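Local coordinates for protein porin (Rhodobacter capsulatus, PDB 2POR) that forms trimeric outer-membrane channels that let small hydrophilic solutes, up to about 0.6 kDa, diffuse passively across, at residues A176-A188 with A199-A211. Residues are numbered along the deposited sequence; the frame is centred on the assembly and turned at random.
With C8E ((hydroxyethyloxy)tri(ethyloxy)octane), chain H.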
ATOM      1  N   ALA A 176      16.299  12.576  33.805  1.00 36.77           N
ATOM      2  CA  ALA A 176      16.451  14.036  33.792  1.00 34.55           C
ATOM      3  C   ALA A 176      15.538  14.577  32.712  1.00 34.09           C
ATOM      4  O   ALA A 176      14.965  15.665  32.854  1.00 32.18           O
ATOM      5  CB  ALA A 176      17.838  14.505  33.401  1.00 29.40           C
ATOM      6  N   LEU A 177      15.379  13.793  31.625  1.00 25.68           N
ATOM      7  CA  LEU A 177      14.538  14.211  30.519  1.00 24.25           C
ATOM      8  C   LEU A 177      13.076  13.737  30.530  1.00 30.49           C
ATOM      9  O   LEU A 177      12.199  14.465  30.043  1.00 25.58           O
ATOM     10  CB  LEU A 177      15.227  13.769  29.258  1.00 34.03           C
ATOM     11  CG  LEU A 177      16.550  14.463  28.973  1.00 41.02           C
ATOM     12  CD1 LEU A 177      17.137  13.881  27.727  1.00 40.73           C
ATOM     13  CD2 LEU A 177      16.344  15.941  28.734  1.00 41.14           C
ATOM     14  N   MET A 178      12.751  12.559  31.078  1.00 27.88           N
ATOM     15  CA  MET A 178      11.368  12.041  31.094  1.00 24.64           C
ATOM     16  C   MET A 178      11.281  11.152  32.300  1.00 15.20           C
ATOM     17  O   MET A 178      12.144  10.301  32.478  1.00 22.04           O
ATOM     18  CB  MET A 178      11.080  11.216  29.825  1.00 24.97           C
ATOM     19  CG  MET A 178       9.592  10.865  29.764  1.00 37.40           C
ATOM     20  SD  MET A 178       9.195   9.770  28.369  1.00 34.16           S
ATOM     21  CE  MET A 178       9.956   8.261  28.935  1.00 28.69           C
ATOM     22  N   ALA A 179      10.350  11.399  33.202  1.00 18.97           N
ATOM     23  CA  ALA A 179      10.183  10.611  34.404  1.00 21.25           C
ATOM     24  C   ALA A 179       9.687   9.211  34.031  1.00 32.90           C
ATOM     25  O   ALA A 179       9.029   9.018  33.002  1.00 23.82           O
ATOM     26  CB  ALA A 179       9.117  11.205  35.319  1.00 19.86           C
ATOM     27  N   ASP A 180       9.997   8.223  34.833  1.00 25.51           N
ATOM     28  CA  ASP A 180       9.361   6.908  34.723  1.00 29.77           C
ATOM     29  C   ASP A 180       7.863   7.000  34.980  1.00 35.87           C
ATOM     30  O   ASP A 180       7.425   7.854  35.772  1.00 25.57           O
ATOM     31  CB  ASP A 180       9.911   5.968  35.741  1.00 22.82           C
ATOM     32  CG  ASP A 180      11.340   5.558  35.533  1.00 19.28           C
ATOM     33  OD1 ASP A 180      11.846   5.675  34.425  1.00 24.24           O
ATOM     34  OD2 ASP A 180      11.938   5.092  36.499  1.00 34.46           O
ATOM     35  N   MET A 181       7.045   6.126  34.379  1.00 21.42           N
ATOM     36  CA  MET A 181       5.607   6.221  34.546  1.00 19.55           C
ATOM     37  C   MET A 181       5.065   4.841  34.965  1.00 26.26           C
ATOM     38  O   MET A 181       5.711   3.818  34.690  1.00 23.03           O
ATOM     39  CB  MET A 181       4.952   6.644  33.231  1.00 20.30           C
ATOM     40  CG  MET A 181       5.539   7.906  32.567  1.00 22.93           C
ATOM     41  SD  MET A 181       4.569   8.633  31.247  1.00 27.32           S
ATOM     42  CE  MET A 181       5.881   8.530  30.101  1.00 22.23           C
ATOM     43  N   GLU A 182       3.929   4.764  35.643  1.00 23.25           N
ATOM     44  CA  GLU A 182       3.313   3.489  35.955  1.00 28.22           C
ATOM     45  C   GLU A 182       1.848   3.725  36.142  1.00 22.99           C
ATOM     46  O   GLU A 182       1.424   4.874  36.349  1.00 23.60           O
ATOM     47  CB  GLU A 182       3.857   2.867  37.203  1.00 27.70           C
ATOM     48  CG  GLU A 182       3.666   3.707  38.433  1.00 39.91           C
ATOM     49  CD  GLU A 182       3.906   2.954  39.733  1.00 49.50           C
ATOM     50  OE1 GLU A 182       4.911   2.243  39.857  1.00 46.27           O
ATOM     51  OE2 GLU A 182       3.050   3.089  40.613  1.00 81.45           O
ATOM     52  N   GLN A 183       1.032   2.671  36.004  1.00 23.57           N
ATOM     53  CA  GLN A 183      -0.410   2.785  36.174  1.00 20.27           C
ATOM     54  C   GLN A 183      -0.912   1.410  36.597  1.00 24.71           C
ATOM     55  O   GLN A 183      -0.426   0.396  36.085  1.00 25.60           O
ATOM     56  CB  GLN A 183      -1.043   3.205  34.855  1.00 21.67           C
ATOM     57  CG  GLN A 183      -2.516   3.476  34.919  1.00 22.57           C
ATOM     58  CD  GLN A 183      -2.960   4.042  33.599  1.00 34.59           C
ATOM     59  OE1 GLN A 183      -2.663   5.180  33.329  1.00 33.27           O
ATOM     60  NE2 GLN A 183      -3.669   3.415  32.680  1.00 26.73           N
ATOM     61  N   LEU A 184      -1.815   1.401  37.554  1.00 25.90           N
ATOM     62  CA  LEU A 184      -2.446   0.193  38.040  1.00 25.47           C
ATOM     63  C   LEU A 184      -3.894   0.284  37.635  1.00 30.93           C
ATOM     64  O   LEU A 184      -4.473   1.361  37.767  1.00 29.59           O
ATOM     65  CB  LEU A 184      -2.381   0.104  39.540  1.00 30.36           C
ATOM     66  CG  LEU A 184      -3.135  -1.091  40.172  1.00 53.58           C
ATOM     67  CD1 LEU A 184      -2.278  -2.376  40.186  1.00 41.36           C
ATOM     68  CD2 LEU A 184      -3.534  -0.691  41.575  1.00 61.50           C
ATOM     69  N   GLU A 185      -4.532  -0.781  37.138  1.00 24.93           N
ATOM     70  CA  GLU A 185      -5.936  -0.737  36.737  1.00 21.56           C
ATOM     71  C   GLU A 185      -6.746  -1.855  37.423  1.00 20.96           C
ATOM     72  O   GLU A 185      -6.202  -2.950  37.647  1.00 25.62           O
ATOM     73  CB  GLU A 185      -6.143  -0.972  35.237  1.00 28.40           C
ATOM     74  CG  GLU A 185      -5.582   0.012  34.222  1.00 33.30           C
ATOM     75  CD  GLU A 185      -4.262  -0.356  33.575  1.00 31.54           C
ATOM     76  OE1 GLU A 185      -3.866  -1.511  33.517  1.00 27.29           O
ATOM     77  OE2 GLU A 185      -3.609   0.548  33.102  1.00 25.85           O
ATOM     78  N   LEU A 186      -8.013  -1.566  37.715  1.00 24.15           N
ATOM     79  CA  LEU A 186      -8.995  -2.550  38.169  1.00 28.00           C
ATOM     80  C   LEU A 186     -10.083  -2.392  37.141  1.00 28.26           C
ATOM     81  O   LEU A 186     -10.463  -1.262  36.802  1.00 29.09           O
ATOM     82  CB  LEU A 186      -9.660  -2.247  39.506  1.00 30.48           C
ATOM     83  CG  LEU A 186      -8.690  -2.129  40.628  1.00 49.76           C
ATOM     84  CD1 LEU A 186      -9.424  -1.571  41.825  1.00 56.71           C
ATOM     85  CD2 LEU A 186      -8.023  -3.466  40.860  1.00 41.46           C
ATOM     86  N   ALA A 187     -10.585  -3.495  36.608  1.00 23.92           N
ATOM     87  CA  ALA A 187     -11.623  -3.419  35.614  1.00 23.34           C
ATOM     88  C   ALA A 187     -12.673  -4.467  35.979  1.00 27.75           C
ATOM     89  O   ALA A 187     -12.357  -5.489  36.590  1.00 26.70           O
ATOM     90  CB  ALA A 187     -11.023  -3.724  34.252  1.00 24.93           C
ATOM     91  N   ALA A 188     -13.905  -4.221  35.631  1.00 25.88           N
ATOM     92  CA  ALA A 188     -14.986  -5.146  35.870  1.00 34.01           C
ATOM     93  C   ALA A 188     -15.814  -5.164  34.602  1.00 33.31           C
ATOM     94  O   ALA A 188     -16.019  -4.093  34.019  1.00 29.55           O
ATOM     95  CB  ALA A 188     -15.862  -4.659  37.024  1.00 26.52           C
ATOM     96  N   ALA A 199     -16.551  -1.116  33.516  1.00 23.92           N
ATOM     97  CA  ALA A 199     -16.102  -0.047  34.401  1.00 29.51           C
ATOM     98  C   ALA A 199     -14.642  -0.249  34.735  1.00 31.31           C
ATOM     99  O   ALA A 199     -14.171  -1.399  34.732  1.00 27.54           O
ATOM    100  CB  ALA A 199     -16.855  -0.055  35.710  1.00 29.98           C
ATOM    101  N   TYR A 200     -13.862   0.810  34.997  1.00 24.08           N
ATOM    102  CA  TYR A 200     -12.468   0.610  35.376  1.00 25.77           C
ATOM    103  C   TYR A 200     -12.079   1.772  36.308  1.00 19.77           C
ATOM    104  O   TYR A 200     -12.754   2.803  36.324  1.00 25.09           O
ATOM    105  CB  TYR A 200     -11.533   0.611  34.142  1.00 21.68           C
ATOM    106  CG  TYR A 200     -11.392   2.000  33.494  1.00 27.89           C
ATOM    107  CD1 TYR A 200     -12.360   2.503  32.630  1.00 23.60           C
ATOM    108  CD2 TYR A 200     -10.288   2.801  33.837  1.00 26.80           C
ATOM    109  CE1 TYR A 200     -12.236   3.797  32.117  1.00 21.78           C
ATOM    110  CE2 TYR A 200     -10.161   4.092  33.333  1.00 21.58           C
ATOM    111  CZ  TYR A 200     -11.133   4.584  32.479  1.00 29.96           C
ATOM    112  OH  TYR A 200     -10.986   5.883  32.008  1.00 24.28           O
ATOM    113  N   TYR A 201     -10.990   1.604  37.007  1.00 22.60           N
ATOM    114  CA  TYR A 201     -10.417   2.653  37.788  1.00 24.74           C
ATOM    115  C   TYR A 201      -8.925   2.480  37.535  1.00 26.88           C
ATOM    116  O   TYR A 201      -8.409   1.354  37.544  1.00 24.56           O
ATOM    117  CB  TYR A 201     -10.791   2.434  39.249  1.00 25.19           C
ATOM    118  CG  TYR A 201      -9.985   3.369  40.133  1.00 34.01           C
ATOM    119  CD1 TYR A 201     -10.427   4.670  40.268  1.00 36.14           C
ATOM    120  CD2 TYR A 201      -8.821   2.912  40.745  1.00 34.68           C
ATOM    121  CE1 TYR A 201      -9.690   5.542  41.029  1.00 36.17           C
ATOM    122  CE2 TYR A 201      -8.079   3.788  41.504  1.00 35.36           C
ATOM    123  CZ  TYR A 201      -8.532   5.093  41.634  1.00 36.59           C
ATOM    124  OH  TYR A 201      -7.806   5.993  42.396  1.00 56.03           O
ATOM    125  N   ALA A 202      -8.191   3.582  37.333  1.00 27.52           N
ATOM    126  CA  ALA A 202      -6.746   3.525  37.088  1.00 25.10           C
ATOM    127  C   ALA A 202      -6.087   4.617  37.938  1.00 25.08           C
ATOM    128  O   ALA A 202      -6.650   5.694  38.124  1.00 25.54           O
ATOM    129  CB  ALA A 202      -6.384   3.814  35.609  1.00 22.21           C
ATOM    130  N   ASP A 203      -4.894   4.360  38.406  1.00 24.00           N
ATOM    131  CA  ASP A 203      -4.203   5.270  39.275  1.00 28.68           C
ATOM    132  C   ASP A 203      -2.710   5.131  39.024  1.00 29.57           C
ATOM    133  O   ASP A 203      -2.219   3.997  38.862  1.00 32.82           O
ATOM    134  CB  ASP A 203      -4.593   4.883  40.705  1.00 37.41           C
ATOM    135  CG  ASP A 203      -4.030   5.806  41.747  1.00 48.02           C
ATOM    136  OD1 ASP A 203      -4.594   6.872  41.986  1.00 75.41           O
ATOM    137  OD2 ASP A 203      -3.002   5.460  42.301  1.00 67.85           O
ATOM    138  N   GLY A 204      -1.924   6.215  38.988  1.00 32.61           N
ATOM    139  CA  GLY A 204      -0.484   6.041  38.854  1.00 28.05           C
ATOM    140  C   GLY A 204       0.229   7.374  38.760  1.00 28.93           C
ATOM    141  O   GLY A 204      -0.215   8.374  39.352  1.00 27.42           O
ATOM    142  N   GLU A 205       1.304   7.400  37.986  1.00 23.03           N
ATOM    143  CA  GLU A 205       1.987   8.660  37.774  1.00 27.54           C
ATOM    144  C   GLU A 205       2.550   8.719  36.384  1.00 28.34           C
ATOM    145  O   GLU A 205       2.918   7.707  35.789  1.00 25.57           O
ATOM    146  CB  GLU A 205       3.109   8.866  38.778  1.00 27.61           C
ATOM    147  CG  GLU A 205       4.235   7.882  38.714  1.00 43.67           C
ATOM    148  CD  GLU A 205       5.242   8.011  39.854  1.00 51.38           C
ATOM    149  OE1 GLU A 205       4.821   8.241  40.995  1.00 51.17           O
ATOM    150  OE2 GLU A 205       6.442   7.853  39.577  1.00 66.67           O
ATOM    151  N   LEU A 206       2.568   9.947  35.876  1.00 21.41           N
ATOM    152  CA  LEU A 206       2.953  10.254  34.516  1.00 19.79           C
ATOM    153  C   LEU A 206       4.101  11.257  34.501  1.00 33.84           C
ATOM    154  O   LEU A 206       4.282  11.981  35.478  1.00 26.21           O
ATOM    155  CB  LEU A 206       1.792  10.870  33.781  1.00 20.83           C
ATOM    156  CG  LEU A 206       0.541  10.030  33.562  1.00 25.89           C
ATOM    157  CD1 LEU A 206      -0.483  10.859  32.804  1.00 25.84           C
ATOM    158  CD2 LEU A 206       0.924   8.747  32.810  1.00 21.85           C
ATOM    159  N   ASP A 207       4.892  11.315  33.426  1.00 24.31           N
ATOM    160  CA  ASP A 207       5.887  12.343  33.237  1.00 26.55           C
ATOM    161  C   ASP A 207       5.101  13.649  33.126  1.00 29.31           C
ATOM    162  O   ASP A 207       4.059  13.722  32.456  1.00 22.97           O
ATOM    163  CB  ASP A 207       6.648  12.090  31.962  1.00 22.03           C
ATOM    164  CG  ASP A 207       7.533  13.270  31.572  1.00 23.24           C
ATOM    165  OD1 ASP A 207       8.544  13.473  32.248  1.00 24.98           O
ATOM    166  OD2 ASP A 207       7.198  13.971  30.619  1.00 24.03           O
ATOM    167  N   ARG A 208       5.636  14.711  33.744  1.00 26.76           N
ATOM    168  CA  ARG A 208       5.014  16.032  33.737  1.00 22.68           C
ATOM    169  C   ARG A 208       4.711  16.546  32.358  1.00 17.48           C
ATOM    170  O   ARG A 208       3.574  16.932  32.076  1.00 22.76           O
ATOM    171  CB  ARG A 208       5.916  17.088  34.420  1.00 24.59           C
ATOM    172  CG  ARG A 208       5.345  18.526  34.428  1.00 26.44           C
ATOM    173  CD  ARG A 208       6.465  19.529  34.764  1.00 20.80           C
ATOM    174  NE  ARG A 208       7.445  19.597  33.689  1.00 20.58           N
ATOM    175  CZ  ARG A 208       8.740  19.395  33.935  1.00 17.56           C
ATOM    176  NH1 ARG A 208       9.212  19.144  35.156  1.00 22.76           N
ATOM    177  NH2 ARG A 208       9.577  19.403  32.915  1.00 19.37           N
ATOM    178  N   ASP A 209       5.723  16.587  31.492  1.00 16.79           N
ATOM    179  CA  ASP A 209       5.473  17.172  30.201  1.00 17.98           C
ATOM    180  C   ASP A 209       4.636  16.266  29.289  1.00 25.82           C
ATOM    181  O   ASP A 209       3.882  16.771  28.463  1.00 23.17           O
ATOM    182  CB  ASP A 209       6.824  17.521  29.580  1.00 24.37           C
ATOM    183  CG  ASP A 209       7.521  18.692  30.317  1.00 28.77           C
ATOM    184  OD1 ASP A 209       6.863  19.509  30.958  1.00 22.89           O
ATOM    185  OD2 ASP A 209       8.736  18.758  30.245  1.00 27.21           O
ATOM    186  N   PHE A 210       4.680  14.953  29.456  1.00 24.91           N
ATOM    187  CA  PHE A 210       3.773  14.043  28.731  1.00 27.45           C
ATOM    188  C   PHE A 210       2.315  14.358  29.178  1.00 21.30           C
ATOM    189  O   PHE A 210       1.414  14.574  28.342  1.00 22.41           O
ATOM    190  CB  PHE A 210       4.258  12.602  29.074  1.00 24.74           C
ATOM    191  CG  PHE A 210       3.372  11.442  28.632  1.00 36.77           C
ATOM    192  CD1 PHE A 210       2.319  11.025  29.436  1.00 36.73           C
ATOM    193  CD2 PHE A 210       3.613  10.811  27.429  1.00 48.62           C
ATOM    194  CE1 PHE A 210       1.506   9.980  29.037  1.00 42.01           C
ATOM    195  CE2 PHE A 210       2.795   9.761  27.033  1.00 38.96           C
ATOM    196  CZ  PHE A 210       1.747   9.352  27.834  1.00 34.54           C
ATOM    197  N   ALA A 211       2.062  14.500  30.492  1.00 18.70           N
ATOM    198  CA  ALA A 211       0.763  14.886  31.004  1.00 17.41           C
ATOM    199  C   ALA A 211       0.268  16.210  30.482  1.00 21.61           C
ATOM    200  O   ALA A 211      -0.901  16.358  30.107  1.00 23.50           O
ATOM    201  CB  ALA A 211       0.864  14.923  32.515  1.00 20.52           C
TER
HETATM  202  C1  C8E H 548     -13.352  -1.512  39.736  0.66 38.33           C
HETATM  203  C2  C8E H 548     -14.277  -0.565  38.979  0.66 39.82           C
HETATM  204  C3  C8E H 548     -14.625   0.695  39.754  0.66 42.86           C
HETATM  205  C4  C8E H 548     -15.235   1.768  38.820  0.66 46.04           C
HETATM  206  C5  C8E H 548     -15.810   2.980  39.567  0.66 48.47           C
HETATM  207  C6  C8E H 548     -16.111   4.236  38.741  0.66 49.60           C
HETATM  208  C7  C8E H 548     -17.263   4.141  37.755  0.66 50.98           C
HETATM  209  C8  C8E H 548     -17.999   5.483  37.689  0.66 53.35           C
HETATM  210  O9  C8E H 548     -17.358   6.706  37.270  0.66 56.73           O
HETATM  211  C10 C8E H 548     -18.081   7.414  36.235  0.66 60.75           C
HETATM  212  C11 C8E H 548     -17.986   8.946  36.014  0.66 64.78           C
HETATM  213  O12 C8E H 548     -18.432   9.921  36.975  0.66 68.03           O
HETATM  214  C13 C8E H 548     -19.788  10.358  36.794  0.66 70.92           C
HETATM  215  C14 C8E H 548     -20.098  11.865  36.871  0.66 73.54           C
HETATM  216  O15 C8E H 548     -19.793  12.790  35.809  0.66 75.50           O
HETATM  217  C16 C8E H 548     -20.969  13.513  35.366  0.66 77.12           C
HETATM  218  C17 C8E H 548     -20.996  14.633  34.278  0.66 78.17           C
HETATM  219  O18 C8E H 548     -20.822  14.405  32.853  0.66 78.30           O
HETATM  220  C19 C8E H 548     -21.993  14.590  32.043  0.66 78.18           C
HETATM  221  C20 C8E H 548     -22.690  13.351  31.502  0.66 78.11           C
HETATM  222  O21 C8E H 548     -23.779  13.688  30.649  0.66 79.53           O
HETATM  223  O   HOH W   1       9.302  14.686  29.147  1.00 33.68           O
HETATM  224  O   HOH W   2      11.165  17.358  30.608  1.00 42.38           O
HETATM  225  O   HOH W   3       8.934   8.738  38.266  1.00 49.33           O
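M181 reaches across the hairpin from strand 181-192 to the start of helix 208-214. Its CB lies 3.4 Å from E205 O. CG comes next, beside the backbone of L206 and D207. SD takes a weak but straight hydrogen bond from D207 N, 3.5 Å away. M181 SD also sits over one face of the F210 ring, offset toward the rim, 4.0 Å from the ring centroid: a Met-aromatic contact. The chain bends at chi3 (-124°), which carries CE over that face as well, in a CH-pi contact, with D207 CB close by.

D207 ties the loop before the strand to the helix. Its OD1 accepts from A179 N at 2.9 Å, on the anti side and out of the carboxylate plane. Its OD2 accepts from F210 N, also at 2.9 Å, as the N-cap of the helix. A water joins OD2 to L177 O. With an alanine here, A179 N and F210 N would probably lose their carboxylate acceptors, and the loop would be freer to move.

Beyond M181 the two strands pair in antiparallel register from E182 with E205 to A188 with A199. On the L186 and A199 face, a detergent tail touches L186 CB and A199 CB. These are adjacent strands of the 16-stranded barrel, flanked by strand 161-171 next to 181-192 and strand 226-240 next to 195-207.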